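Local coordinates for AOC_like domain-containing protein (Frankia sp. Cc1.17, PDB 7DVI) that catalyses an exo-selective intermolecular Diels-Alder reaction on non-natural substrates, using an allene oxide cyclase-like beta-barrel, at residues E30-N35 and Y52-Y57; Y85-L90 and H98-A103; D43-Q48 and R74-G79; G47-Y52 and I68-I73. All blocks are in the same frame, centred on the assembly; numbering follows the deposited sequence.

Contact 1 of 4, residues E30-N35 and Y52-Y57. With EDO (1,2-ethanediol), chain M; EDO (1,2-ethanediol), chain R.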
# COMPACT_ATOMS: atom_id res chain seq x y z
N GLU A 30 1.89 -22.30 -7.63
CA GLU A 30 0.74 -21.49 -8.13
C GLU A 30 0.73 -21.51 -9.65
O GLU A 30 1.32 -20.65 -10.31
CB GLU A 30 0.80 -20.07 -7.54
CG GLU A 30 -0.34 -19.18 -8.02
CD GLU A 30 -0.43 -17.79 -7.39
OE1 GLU A 30 0.17 -17.59 -6.32
OE2 GLU A 30 -1.05 -16.87 -8.06
N PRO A 31 0.06 -22.52 -10.26
CA PRO A 31 -0.06 -22.54 -11.71
C PRO A 31 -1.15 -21.60 -12.19
O PRO A 31 -2.18 -21.49 -11.50
CB PRO A 31 -0.46 -24.00 -12.00
CG PRO A 31 -1.21 -24.42 -10.77
CD PRO A 31 -0.45 -23.75 -9.64
N GLN A 32 -0.93 -21.04 -13.38
CA GLN A 32 -1.88 -20.13 -14.05
C GLN A 32 -2.88 -20.95 -14.85
O GLN A 32 -2.43 -21.70 -15.69
CB GLN A 32 -1.10 -19.15 -14.91
CG GLN A 32 -1.97 -18.00 -15.39
CD GLN A 32 -1.20 -16.70 -15.42
OE1 GLN A 32 -0.55 -16.41 -16.41
NE2 GLN A 32 -1.28 -15.92 -14.34
N ILE A 33 -4.18 -20.79 -14.62
CA ILE A 33 -5.24 -21.54 -15.35
C ILE A 33 -5.72 -20.70 -16.53
O ILE A 33 -6.00 -21.26 -17.64
CB ILE A 33 -6.39 -21.91 -14.40
CG1 ILE A 33 -5.90 -22.55 -13.10
CG2 ILE A 33 -7.42 -22.77 -15.12
CD1 ILE A 33 -5.06 -23.81 -13.28
N ARG A 34 -5.87 -19.39 -16.34
CA ARG A 34 -6.24 -18.52 -17.49
C ARG A 34 -5.65 -17.13 -17.26
O ARG A 34 -5.60 -16.67 -16.08
CB ARG A 34 -7.75 -18.51 -17.69
CG ARG A 34 -8.20 -17.74 -18.93
CD ARG A 34 -7.65 -18.30 -20.25
NE ARG A 34 -7.96 -17.49 -21.44
CZ ARG A 34 -9.11 -17.53 -22.11
NH1 ARG A 34 -10.09 -18.31 -21.69
NH2 ARG A 34 -9.29 -16.79 -23.20
N ASN A 35 -5.21 -16.50 -18.33
CA ASN A 35 -4.69 -15.13 -18.25
C ASN A 35 -4.78 -14.52 -19.64
O ASN A 35 -4.61 -15.24 -20.60
CB ASN A 35 -3.30 -15.06 -17.64
CG ASN A 35 -2.24 -15.57 -18.58
OD1 ASN A 35 -1.98 -16.76 -18.64
ND2 ASN A 35 -1.63 -14.65 -19.31
N TYR A 52 -6.10 -12.57 -14.50
CA TYR A 52 -5.61 -13.94 -14.28
C TYR A 52 -6.48 -14.69 -13.28
O TYR A 52 -7.16 -14.10 -12.40
CB TYR A 52 -4.16 -13.90 -13.86
CG TYR A 52 -3.90 -13.18 -12.57
CD1 TYR A 52 -4.07 -13.82 -11.35
CD2 TYR A 52 -3.55 -11.84 -12.55
CE1 TYR A 52 -3.86 -13.15 -10.15
CE2 TYR A 52 -3.34 -11.16 -11.37
CZ TYR A 52 -3.53 -11.81 -10.16
OH TYR A 52 -3.25 -11.18 -8.98
N TYR A 53 -6.43 -15.99 -13.45
CA TYR A 53 -7.07 -17.04 -12.61
C TYR A 53 -6.02 -18.12 -12.40
O TYR A 53 -5.61 -18.76 -13.42
CB TYR A 53 -8.36 -17.49 -13.30
CG TYR A 53 -8.91 -18.84 -12.89
CD1 TYR A 53 -8.79 -19.34 -11.61
CD2 TYR A 53 -9.60 -19.60 -13.82
CE1 TYR A 53 -9.31 -20.58 -11.26
CE2 TYR A 53 -10.13 -20.83 -13.49
CZ TYR A 53 -9.98 -21.33 -12.21
OH TYR A 53 -10.54 -22.53 -11.92
N ASP A 54 -5.59 -18.27 -11.16
CA ASP A 54 -4.49 -19.17 -10.74
C ASP A 54 -5.06 -20.14 -9.71
O ASP A 54 -5.99 -19.75 -9.01
CB ASP A 54 -3.35 -18.46 -10.04
CG ASP A 54 -2.53 -17.55 -10.95
OD1 ASP A 54 -2.82 -17.52 -12.12
OD2 ASP A 54 -1.58 -16.95 -10.43
N GLU A 55 -4.52 -21.36 -9.67
CA GLU A 55 -4.70 -22.24 -8.51
C GLU A 55 -3.50 -22.08 -7.59
O GLU A 55 -2.43 -21.66 -8.05
CB GLU A 55 -4.84 -23.69 -8.95
CG GLU A 55 -6.20 -24.00 -9.54
CD GLU A 55 -6.34 -25.43 -10.03
OE1 GLU A 55 -5.32 -26.15 -10.12
OE2 GLU A 55 -7.47 -25.83 -10.28
N LEU A 56 -3.72 -22.38 -6.32
CA LEU A 56 -2.64 -22.46 -5.33
C LEU A 56 -2.69 -23.88 -4.75
O LEU A 56 -3.80 -24.33 -4.39
CB LEU A 56 -2.86 -21.43 -4.23
CG LEU A 56 -2.45 -19.99 -4.57
CD1 LEU A 56 -3.49 -19.39 -5.49
CD2 LEU A 56 -2.31 -19.17 -3.30
N TYR A 57 -1.51 -24.46 -4.57
CA TYR A 57 -1.26 -25.75 -3.91
C TYR A 57 -0.30 -25.50 -2.76
O TYR A 57 0.67 -24.72 -2.92
CB TYR A 57 -0.76 -26.75 -4.96
CG TYR A 57 -1.80 -27.12 -5.99
CD1 TYR A 57 -2.06 -26.29 -7.08
CD2 TYR A 57 -2.52 -28.30 -5.87
CE1 TYR A 57 -3.05 -26.61 -7.99
CE2 TYR A 57 -3.50 -28.63 -6.78
CZ TYR A 57 -3.76 -27.79 -7.84
OH TYR A 57 -4.70 -28.13 -8.76
C1 EDO M . -2.43 -19.35 -19.24
O1 EDO M . -2.00 -20.48 -18.54
C2 EDO M . -3.56 -19.66 -20.13
O2 EDO M . -4.28 -18.50 -20.51
C1 EDO R . 1.58 -11.06 -13.89
O1 EDO R . 2.47 -10.43 -13.04
C2 EDO R . 0.84 -12.15 -13.21
O2 EDO R . 0.24 -13.09 -14.11

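Contact 2 of 4, residues Y85-L90 and H98-A103. With EDO (1,2-ethanediol), chain E; EDO (1,2-ethanediol), chain R; EDO (1,2-ethanediol), chain F.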
# COMPACT_ATOMS: atom_id res chain seq x y z
N TYR A 85 0.25 -2.08 -10.61
CA TYR A 85 -0.75 -2.19 -9.52
C TYR A 85 -1.57 -3.45 -9.71
O TYR A 85 -2.26 -3.55 -10.74
CB TYR A 85 -1.63 -0.95 -9.42
CG TYR A 85 -2.29 -0.85 -8.06
CD1 TYR A 85 -1.60 -0.29 -7.00
CD2 TYR A 85 -3.54 -1.40 -7.82
CE1 TYR A 85 -2.16 -0.21 -5.75
CE2 TYR A 85 -4.13 -1.31 -6.57
CZ TYR A 85 -3.43 -0.72 -5.53
OH TYR A 85 -3.96 -0.65 -4.27
N TYR A 86 -1.50 -4.33 -8.71
CA TYR A 86 -2.18 -5.64 -8.66
C TYR A 86 -3.35 -5.55 -7.65
O TYR A 86 -3.24 -4.89 -6.58
CB TYR A 86 -1.22 -6.73 -8.18
CG TYR A 86 -0.20 -7.14 -9.19
CD1 TYR A 86 0.97 -6.40 -9.35
CD2 TYR A 86 -0.36 -8.30 -9.95
CE1 TYR A 86 1.92 -6.77 -10.29
CE2 TYR A 86 0.62 -8.69 -10.86
CZ TYR A 86 1.73 -7.90 -11.06
OH TYR A 86 2.68 -8.26 -11.97
N SER A 87 -4.45 -6.18 -8.01
CA SER A 87 -5.63 -6.38 -7.15
C SER A 87 -6.16 -7.79 -7.36
O SER A 87 -6.44 -8.13 -8.56
CB SER A 87 -6.70 -5.39 -7.46
OG SER A 87 -7.59 -5.30 -6.39
N GLU A 88 -6.39 -8.53 -6.28
CA GLU A 88 -6.93 -9.89 -6.40
C GLU A 88 -7.74 -10.30 -5.15
O GLU A 88 -7.55 -9.74 -4.06
CB GLU A 88 -5.79 -10.88 -6.62
CG GLU A 88 -4.85 -10.99 -5.49
CD GLU A 88 -3.56 -11.68 -5.83
OE1 GLU A 88 -3.62 -12.73 -6.55
OE2 GLU A 88 -2.53 -11.25 -5.25
N ASP A 89 -8.49 -11.36 -5.33
CA ASP A 89 -9.22 -12.07 -4.24
C ASP A 89 -8.82 -13.55 -4.26
O ASP A 89 -8.94 -14.17 -5.34
CB ASP A 89 -10.69 -11.81 -4.40
CG ASP A 89 -10.99 -10.32 -4.38
OD1 ASP A 89 -10.78 -9.72 -3.33
OD2 ASP A 89 -11.38 -9.78 -5.44
N LEU A 90 -8.38 -14.05 -3.11
CA LEU A 90 -7.96 -15.46 -2.88
C LEU A 90 -9.06 -16.16 -2.09
O LEU A 90 -9.51 -15.61 -1.04
CB LEU A 90 -6.62 -15.45 -2.16
CG LEU A 90 -5.51 -14.70 -2.90
CD1 LEU A 90 -5.29 -13.31 -2.31
CD2 LEU A 90 -4.20 -15.47 -2.87
N HIS A 98 -8.46 -10.48 0.53
CA HIS A 98 -8.31 -9.43 -0.51
C HIS A 98 -6.89 -8.90 -0.43
O HIS A 98 -6.42 -8.54 0.66
CB HIS A 98 -9.36 -8.31 -0.39
CG HIS A 98 -9.10 -7.25 -1.38
ND1 HIS A 98 -9.26 -7.49 -2.71
CD2 HIS A 98 -8.55 -6.02 -1.26
CE1 HIS A 98 -8.88 -6.42 -3.40
NE2 HIS A 98 -8.44 -5.49 -2.53
N ALA A 99 -6.20 -8.84 -1.59
CA ALA A 99 -4.81 -8.35 -1.64
C ALA A 99 -4.66 -7.38 -2.84
O ALA A 99 -5.30 -7.61 -3.88
CB ALA A 99 -3.84 -9.51 -1.69
N GLU A 100 -3.97 -6.28 -2.62
CA GLU A 100 -3.71 -5.28 -3.68
C GLU A 100 -2.51 -4.42 -3.28
O GLU A 100 -2.25 -4.15 -2.07
CB GLU A 100 -4.94 -4.47 -4.01
CG GLU A 100 -5.28 -3.42 -2.95
CD GLU A 100 -6.47 -2.64 -3.42
OE1 GLU A 100 -7.57 -3.16 -3.36
OE2 GLU A 100 -6.26 -1.55 -3.94
N GLY A 101 -1.78 -4.00 -4.32
CA GLY A 101 -0.68 -3.03 -4.12
C GLY A 101 0.31 -3.13 -5.25
O GLY A 101 -0.07 -3.58 -6.35
N TRP A 102 1.52 -2.69 -4.96
CA TRP A 102 2.55 -2.32 -5.97
C TRP A 102 3.59 -3.41 -6.09
O TRP A 102 4.08 -3.93 -5.04
CB TRP A 102 3.23 -1.03 -5.56
CG TRP A 102 2.34 0.16 -5.61
CD1 TRP A 102 1.84 0.90 -4.58
CD2 TRP A 102 1.86 0.78 -6.82
NE1 TRP A 102 1.05 1.90 -5.08
CE2 TRP A 102 1.10 1.89 -6.44
CE3 TRP A 102 2.01 0.49 -8.17
CZ2 TRP A 102 0.45 2.71 -7.36
CZ3 TRP A 102 1.39 1.32 -9.09
CH2 TRP A 102 0.62 2.40 -8.68
N ALA A 103 4.01 -3.63 -7.33
CA ALA A 103 5.20 -4.42 -7.68
C ALA A 103 5.96 -3.69 -8.83
O ALA A 103 5.33 -3.06 -9.72
CB ALA A 103 4.76 -5.80 -8.08
C1 EDO E . 0.96 6.08 -4.22
O1 EDO E . 0.99 5.52 -5.51
C2 EDO E . -0.13 5.53 -3.43
O2 EDO E . -0.16 4.11 -3.46
C1 EDO R . 1.58 -11.06 -13.89
O1 EDO R . 2.47 -10.43 -13.04
C2 EDO R . 0.84 -12.15 -13.21
O2 EDO R . 0.24 -13.09 -14.11
C1 EDO F . -7.39 -0.87 -0.12
O1 EDO F . -8.38 -1.84 -0.30
C2 EDO F . -7.83 0.39 -0.75
O2 EDO F . -9.08 0.79 -0.28

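Contact 3 of 4, residues D43-Q48 and R74-G79. With EDO (1,2-ethanediol), chain D; EDO (1,2-ethanediol), chain B.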
# COMPACT_ATOMS: atom_id res chain seq x y z
N ASP A 43 8.79 -4.48 -23.03
CA ASP A 43 8.75 -3.01 -23.07
C ASP A 43 7.34 -2.56 -22.65
O ASP A 43 6.56 -2.04 -23.45
CB ASP A 43 9.12 -2.51 -24.46
CG ASP A 43 9.13 -1.01 -24.51
OD1 ASP A 43 9.31 -0.38 -23.43
OD2 ASP A 43 8.93 -0.47 -25.62
N PRO A 44 6.96 -2.81 -21.39
CA PRO A 44 5.62 -2.45 -20.90
C PRO A 44 5.26 -0.95 -21.01
O PRO A 44 6.03 -0.07 -20.70
CB PRO A 44 5.62 -2.93 -19.44
CG PRO A 44 7.11 -3.10 -19.09
CD PRO A 44 7.80 -3.48 -20.38
N GLN A 45 4.05 -0.67 -21.46
CA GLN A 45 3.55 0.71 -21.56
C GLN A 45 2.44 0.97 -20.53
O GLN A 45 1.52 0.09 -20.33
CB GLN A 45 3.04 0.96 -22.98
CG GLN A 45 4.02 0.43 -24.03
CD GLN A 45 5.29 1.25 -24.02
OE1 GLN A 45 5.21 2.46 -24.13
NE2 GLN A 45 6.43 0.61 -23.82
N VAL A 46 2.48 2.17 -19.96
CA VAL A 46 1.49 2.67 -18.97
C VAL A 46 0.11 2.42 -19.55
O VAL A 46 -0.17 2.81 -20.70
CB VAL A 46 1.70 4.16 -18.64
CG1 VAL A 46 0.52 4.74 -17.87
CG2 VAL A 46 2.98 4.37 -17.87
N GLY A 47 -0.79 1.84 -18.76
CA GLY A 47 -2.18 1.65 -19.18
C GLY A 47 -2.43 0.25 -19.69
O GLY A 47 -3.60 -0.10 -19.82
N GLN A 48 -1.39 -0.53 -19.98
CA GLN A 48 -1.56 -1.95 -20.34
C GLN A 48 -2.03 -2.73 -19.07
O GLN A 48 -1.53 -2.40 -17.95
CB GLN A 48 -0.25 -2.51 -20.89
CG GLN A 48 0.08 -1.87 -22.27
CD GLN A 48 1.34 -2.41 -22.91
OE1 GLN A 48 2.22 -2.95 -22.24
NE2 GLN A 48 1.44 -2.24 -24.23
N ARG A 74 1.41 1.23 -14.29
CA ARG A 74 0.82 2.54 -13.90
C ARG A 74 1.80 3.69 -14.15
O ARG A 74 1.36 4.79 -14.48
CB ARG A 74 0.38 2.51 -12.43
CG ARG A 74 -0.88 1.69 -12.20
CD ARG A 74 -2.12 2.39 -12.73
NE ARG A 74 -2.39 3.51 -11.85
CZ ARG A 74 -2.96 3.43 -10.63
NH1 ARG A 74 -3.45 2.29 -10.15
NH2 ARG A 74 -3.02 4.53 -9.89
N TYR A 75 3.06 3.50 -13.89
CA TYR A 75 4.05 4.59 -14.08
C TYR A 75 5.47 4.03 -14.09
O TYR A 75 5.67 2.89 -13.62
CB TYR A 75 3.92 5.67 -13.01
CG TYR A 75 4.22 5.26 -11.58
CD1 TYR A 75 3.22 4.85 -10.70
CD2 TYR A 75 5.48 5.44 -11.04
CE1 TYR A 75 3.49 4.56 -9.37
CE2 TYR A 75 5.78 5.16 -9.73
CZ TYR A 75 4.77 4.70 -8.88
OH TYR A 75 5.14 4.44 -7.60
N LYS A 76 6.41 4.84 -14.63
CA LYS A 76 7.85 4.50 -14.70
C LYS A 76 8.64 5.53 -13.89
O LYS A 76 8.27 6.71 -13.82
CB LYS A 76 8.31 4.37 -16.15
CG LYS A 76 7.55 3.33 -16.96
CD LYS A 76 8.07 3.14 -18.38
CE LYS A 76 6.99 2.72 -19.37
NZ LYS A 76 7.56 2.38 -20.70
N LYS A 77 9.66 5.05 -13.23
CA LYS A 77 10.54 5.94 -12.47
C LYS A 77 11.80 6.25 -13.29
O LYS A 77 12.19 5.43 -14.15
CB LYS A 77 10.90 5.23 -11.17
CG LYS A 77 9.71 5.17 -10.21
CD LYS A 77 10.07 5.42 -8.79
CE LYS A 77 10.83 4.25 -8.24
NZ LYS A 77 11.40 4.61 -6.93
N VAL A 78 12.47 7.32 -12.90
CA VAL A 78 13.72 7.83 -13.56
C VAL A 78 14.76 6.71 -13.59
O VAL A 78 15.31 6.45 -14.64
CB VAL A 78 14.27 9.09 -12.86
CG1 VAL A 78 13.24 10.18 -12.86
CG2 VAL A 78 14.69 8.82 -11.45
N GLY A 79 14.93 6.02 -12.48
CA GLY A 79 15.78 4.84 -12.32
C GLY A 79 15.33 3.61 -13.11
O GLY A 79 16.06 2.64 -13.04
C1 EDO D . 4.83 2.89 -4.82
O1 EDO D . 5.26 2.33 -3.63
C2 EDO D . 4.05 4.09 -4.55
O2 EDO D . 3.38 4.63 -5.68
C1 EDO B . -2.94 3.55 -5.85
O1 EDO B . -3.16 4.83 -6.36
C2 EDO B . -4.12 2.70 -6.15
O2 EDO B . -4.41 2.70 -7.51
O HOH W 1 8.87 -0.01 -20.70

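Contact 4 of 4, residues G47-Y52 and I68-I73. With EDO (1,2-ethanediol), chain G.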
# COMPACT_ATOMS: atom_id res chain seq x y z
N GLY A 47 -0.79 1.84 -18.76
CA GLY A 47 -2.18 1.65 -19.18
C GLY A 47 -2.43 0.25 -19.69
O GLY A 47 -3.60 -0.10 -19.82
N GLN A 48 -1.39 -0.53 -19.98
CA GLN A 48 -1.56 -1.95 -20.34
C GLN A 48 -2.03 -2.73 -19.07
O GLN A 48 -1.53 -2.40 -17.95
CB GLN A 48 -0.25 -2.51 -20.89
CG GLN A 48 0.08 -1.87 -22.27
CD GLN A 48 1.34 -2.41 -22.91
OE1 GLN A 48 2.22 -2.95 -22.24
NE2 GLN A 48 1.44 -2.24 -24.23
N ILE A 49 -2.87 -3.75 -19.27
CA ILE A 49 -3.46 -4.56 -18.16
C ILE A 49 -3.36 -6.05 -18.46
O ILE A 49 -3.20 -6.45 -19.63
CB ILE A 49 -4.93 -4.14 -17.94
CG1 ILE A 49 -5.89 -4.54 -19.06
CG2 ILE A 49 -5.03 -2.65 -17.67
CD1 ILE A 49 -7.35 -4.67 -18.61
N GLY A 50 -3.57 -6.85 -17.42
CA GLY A 50 -3.84 -8.28 -17.54
C GLY A 50 -4.78 -8.71 -16.44
O GLY A 50 -4.87 -8.01 -15.40
N SER A 51 -5.48 -9.81 -16.67
CA SER A 51 -6.36 -10.48 -15.68
C SER A 51 -5.93 -11.94 -15.65
O SER A 51 -5.49 -12.50 -16.72
CB SER A 51 -7.80 -10.32 -16.02
OG SER A 51 -8.20 -8.96 -16.02
N TYR A 52 -6.10 -12.57 -14.50
CA TYR A 52 -5.61 -13.94 -14.28
C TYR A 52 -6.48 -14.69 -13.28
O TYR A 52 -7.16 -14.10 -12.40
CB TYR A 52 -4.16 -13.90 -13.86
CG TYR A 52 -3.90 -13.18 -12.57
CD1 TYR A 52 -4.07 -13.82 -11.35
CD2 TYR A 52 -3.55 -11.84 -12.55
CE1 TYR A 52 -3.86 -13.15 -10.15
CE2 TYR A 52 -3.34 -11.16 -11.37
CZ TYR A 52 -3.53 -11.81 -10.16
OH TYR A 52 -3.25 -11.18 -8.98
N ILE A 68 -8.19 -14.84 -8.20
CA ILE A 68 -8.70 -14.15 -9.39
C ILE A 68 -8.29 -12.68 -9.24
O ILE A 68 -8.54 -12.10 -8.16
CB ILE A 68 -10.20 -14.37 -9.58
CG1 ILE A 68 -10.50 -15.84 -9.93
CG2 ILE A 68 -10.72 -13.42 -10.64
CD1 ILE A 68 -11.94 -16.13 -10.24
N GLY A 69 -7.64 -12.12 -10.25
CA GLY A 69 -7.08 -10.78 -10.09
C GLY A 69 -6.71 -10.10 -11.40
O GLY A 69 -7.01 -10.62 -12.50
N ARG A 70 -6.18 -8.90 -11.25
CA ARG A 70 -5.77 -8.11 -12.44
C ARG A 70 -4.58 -7.25 -12.06
O ARG A 70 -4.26 -7.09 -10.82
CB ARG A 70 -6.98 -7.40 -13.03
CG ARG A 70 -7.58 -6.28 -12.18
CD ARG A 70 -7.03 -4.90 -12.47
NE ARG A 70 -7.67 -4.37 -13.67
CZ ARG A 70 -7.42 -3.18 -14.20
NH1 ARG A 70 -6.47 -2.42 -13.69
NH2 ARG A 70 -8.08 -2.76 -15.26
N TYR A 71 -3.96 -6.65 -13.08
CA TYR A 71 -2.79 -5.77 -12.85
C TYR A 71 -2.69 -4.75 -13.99
O TYR A 71 -3.28 -4.96 -15.05
CB TYR A 71 -1.54 -6.62 -12.65
CG TYR A 71 -1.21 -7.47 -13.83
CD1 TYR A 71 -1.85 -8.68 -14.05
CD2 TYR A 71 -0.29 -7.03 -14.79
CE1 TYR A 71 -1.55 -9.46 -15.16
CE2 TYR A 71 0.03 -7.81 -15.90
CZ TYR A 71 -0.64 -9.01 -16.10
OH TYR A 71 -0.34 -9.77 -17.19
N GLU A 72 -2.01 -3.65 -13.72
CA GLU A 72 -1.98 -2.49 -14.64
C GLU A 72 -0.61 -1.85 -14.51
O GLU A 72 -0.17 -1.59 -13.35
CB GLU A 72 -3.06 -1.48 -14.30
CG GLU A 72 -3.08 -0.31 -15.25
CD GLU A 72 -4.30 0.57 -15.16
OE1 GLU A 72 -5.22 0.24 -14.34
OE2 GLU A 72 -4.38 1.54 -15.94
N ILE A 73 0.04 -1.61 -15.66
CA ILE A 73 1.29 -0.81 -15.67
C ILE A 73 0.88 0.61 -15.34
O ILE A 73 0.06 1.18 -16.09
CB ILE A 73 1.97 -0.86 -17.07
CG1 ILE A 73 2.15 -2.28 -17.59
CG2 ILE A 73 3.27 -0.08 -17.01
CD1 ILE A 73 2.99 -3.18 -16.72
C1 EDO G . -8.64 0.78 -16.24
O1 EDO G . -7.66 -0.21 -16.57
C2 EDO G . -8.18 1.93 -15.37
O2 EDO G . -7.41 1.58 -14.18
O HOH W 2 -5.79 0.96 -18.25

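Contact 1 of 4, residues E30-N35 and Y52-Y57
Ile-33 and Arg-34 both turn their backbone N-H to the carbonyl of Tyr-53, a classic beta bulge in the antiparallel hairpin of strands 22-37 and 49-57 of the barrel. Tyr-53 O thus has two donors in its carbonyl plane, Ile-33 N at 2.8 Å and Arg-34 N at 3.0 Å. Tyr-53 N bonds back to Arg-34 O, and further along Glu-55 N bonds to Pro-31 O.

The polar side chains gather on the face that also carries Tyr-52. Gln-32 NE2 donates to the syn lone pair of Asp-54 OD1 at 3.1 Å, the oxygen lying close to the amide plane, and also to O2 of an ethanediol. The other carboxylate oxygen, Asp-54 OD2, lies 2.4 Å from Glu-30 OE2, with the two carboxylate planes 66° apart. Glu-30 reaches this place fully extended, its CG opposite the backbone N (chi1 179°), and Arg-132 forms a salt bridge with its OE2. With an alanine in place of Asp-54, Gln-32 NE2 would probably lose its acceptor on the neighbouring strand, leaving the amide freer to turn, and Glu-30 would be without its carboxylate neighbour.

Apolar contacts line the opposite face and the strand end. Ile-33 CB sits over the centre of the Tyr-53 ring, 4.0 Å from the centroid and 13° off its normal, while Ile-33 CD1 crosses obliquely against the Glu-55 chain, 3.9 Å from Glu-55 CG. At the far end the proline ring crosses the tyrosine at about a right angle, bringing Pro-31 CD to the ring edge at Tyr-57 CD1, 3.9 Å away.

Contact 2 of 4, residues Y85-L90 and H98-A103
Tyr-85 OH makes a very short hydrogen bond, 2.5 Å, to Glu-100 OE2 across the antiparallel hairpin of strands 82-92 and 95-104 in the closed barrel. The carboxylate stands at the edge of the phenol ring, its plane turned 78° from it. Its other oxygen, Glu-100 OE1, accepts from His-98 NE2 at 2.6 Å through the anti lone pair, with the oxygen in the imidazole plane. On the far side of that ring His-98 ND1 donates to Asp-89 OD1 at 2.8 Å, meeting it from above the carboxylate plane. A ring that donates from both nitrogens to two carboxylates is fixed in rotation and is likely to be stabilised in its protonated form. Tyr-85 also drives an edge into Trp-102: CD1 lies over the centre of the six-membered ring, a T-shaped pair with planes at 79°.

The next shell sets these groups in place. Glu-100 has CG between its backbone N and carbonyl carbon (chi1 75°), which holds the carboxylate between Tyr-85 and His-98. Gly-101 O covers part of one face of the Tyr-85 ring, and the edge-to-face ring of Tyr-75 adjoins Trp-102. The backbone pairs Tyr-86/Gly-101 and Glu-88/Ala-99 each close with two hydrogen bonds.

On the reverse face of the sheet Glu-88 is tied to Arg-132, Tyr-116 and Thr-67, and dimethyl sulfoxide, probably from the crystallisation liquor, lies near Tyr-86. There Ala-99 CB meets Leu-90 CD1 at 4.1 Å, and Ala-103 CB rests 3.7 Å from Tyr-86 CE1.

Contact 3 of 4, residues D43-Q48 and R74-G79
Lys-76 reaches across to the loop 43-48, and its NZ donates to Pro-44 O at 2.9 Å, nearly along the C=O axis. Extended beyond CG, which lies opposite the carbonyl carbon (chi1 -58°), the chain brings its ammonium to the loop at full length. A water joins the same nitrogen to the nearby acid: it accepts from Lys-76 NZ and donates to Asp-43 OD1 at 2.8 Å. The two charged atoms, Asp-43 OD1 and Lys-76 NZ, remain 4.3 Å apart, so the link runs through the water.

Hydrogen bonds inside the loop shape the bend that offers this carbonyl. Gln-45 to Gln-48 form a type II beta turn closed by Gln-48 N to Gln-45 O, with Gly-47 taking the positive phi of the third position. Gln-45 N meets Gln-48 OE1 from above the plane of the Gln-48 side-chain amide, and Asn-40 N shares that oxygen. Gln-45 NE2 gives a nearly straight, 2.7 Å bond to Asp-43 O. Were Gln-45 a leucine, Asp-43 O would probably lose this donor, and the bend carrying the Pro-44 carbonyl would be held less firmly for Lys-76.

Val-46 supplies the van der Waals part, laying its methyls on the backbone: Val-46 CG1 is 3.5 Å from Arg-74 O and CG2 3.9 Å from Tyr-75 CA. Arg-74 and Tyr-75 themselves make a classic beta bulge against Leu-83. Tyr-75 OH is hydrogen-bonded to Asp-129 of the second subunit.

Contact 4 of 4, residues G47-Y52 and I68-I73
Gly-69 and Gly-50 each lie against a tyrosine ring of the opposite strand, and the tight half of this contact is built on these two pairs. Gly-50 CA is 3.9 Å from the centroid of the Tyr-71 ring and 29° off its normal; Gly-69 CA lies 4.0 Å from the centroid of the Tyr-52 ring. Both tyrosines have CG between backbone N and carbonyl carbon (chi1 61° in each), which folds the rings back across the neighbouring strand. A side chain on either glycine would collide with the hydroxyl of the ring over it. The rings also touch edge to edge, Tyr-52 CD2 being 3.9 Å from Tyr-71 CD1. Six backbone hydrogen bonds, from Gly-47 N to Ile-73 O at one end to Gly-69 N to Tyr-52 O at the other, hold the strands in register.

The other face is looser and wetter. Ile-49 CB lies over one face of the Arg-70 guanidinium, whose NH1 forms a salt bridge along its own strand to Glu-72 OE1 at 3.0 Å. An ethanediol bonds to Arg-70 NH2 and Glu-72 OE1, and a water donates to Gly-47 O and, at 2.8 Å, to Glu-72 OE2.

Tyr-71 continues to the ring of Tyr-86 on the next strand, and dimethyl sulfoxide lies near Tyr-52. An aromatic ring laid over a cross-strand glycine is the pairing known as aromatic rescue of glycine in antiparallel sheets, here within an allene oxide cyclase-like barrel.

All four contacts belong to one antiparallel barrel whose strands follow sequence order. Contact 1 joins strands 22-37 and 49-57, contact 4 joins 49-57 to 63-76, and contact 2 joins 82-92 to 95-104; contact 3 fastens the loop before strand 49-57 to the end of 63-76. Contacts 1 and 4 share Tyr-52, their centres 14 Å apart. Contacts 3 and 4 share Gly-47 and Gln-48, at 13 Å. Contact 2 follows later in the chain, 10 Å from contact 4, linked by backbone pairing of strands 63-76 and 82-92. Contacts 1 and 2 meet at a shared ethanediol, while segment 74-79 of contact 3 itself reaches the second subunit, so the series links barrel wall to dimer interface.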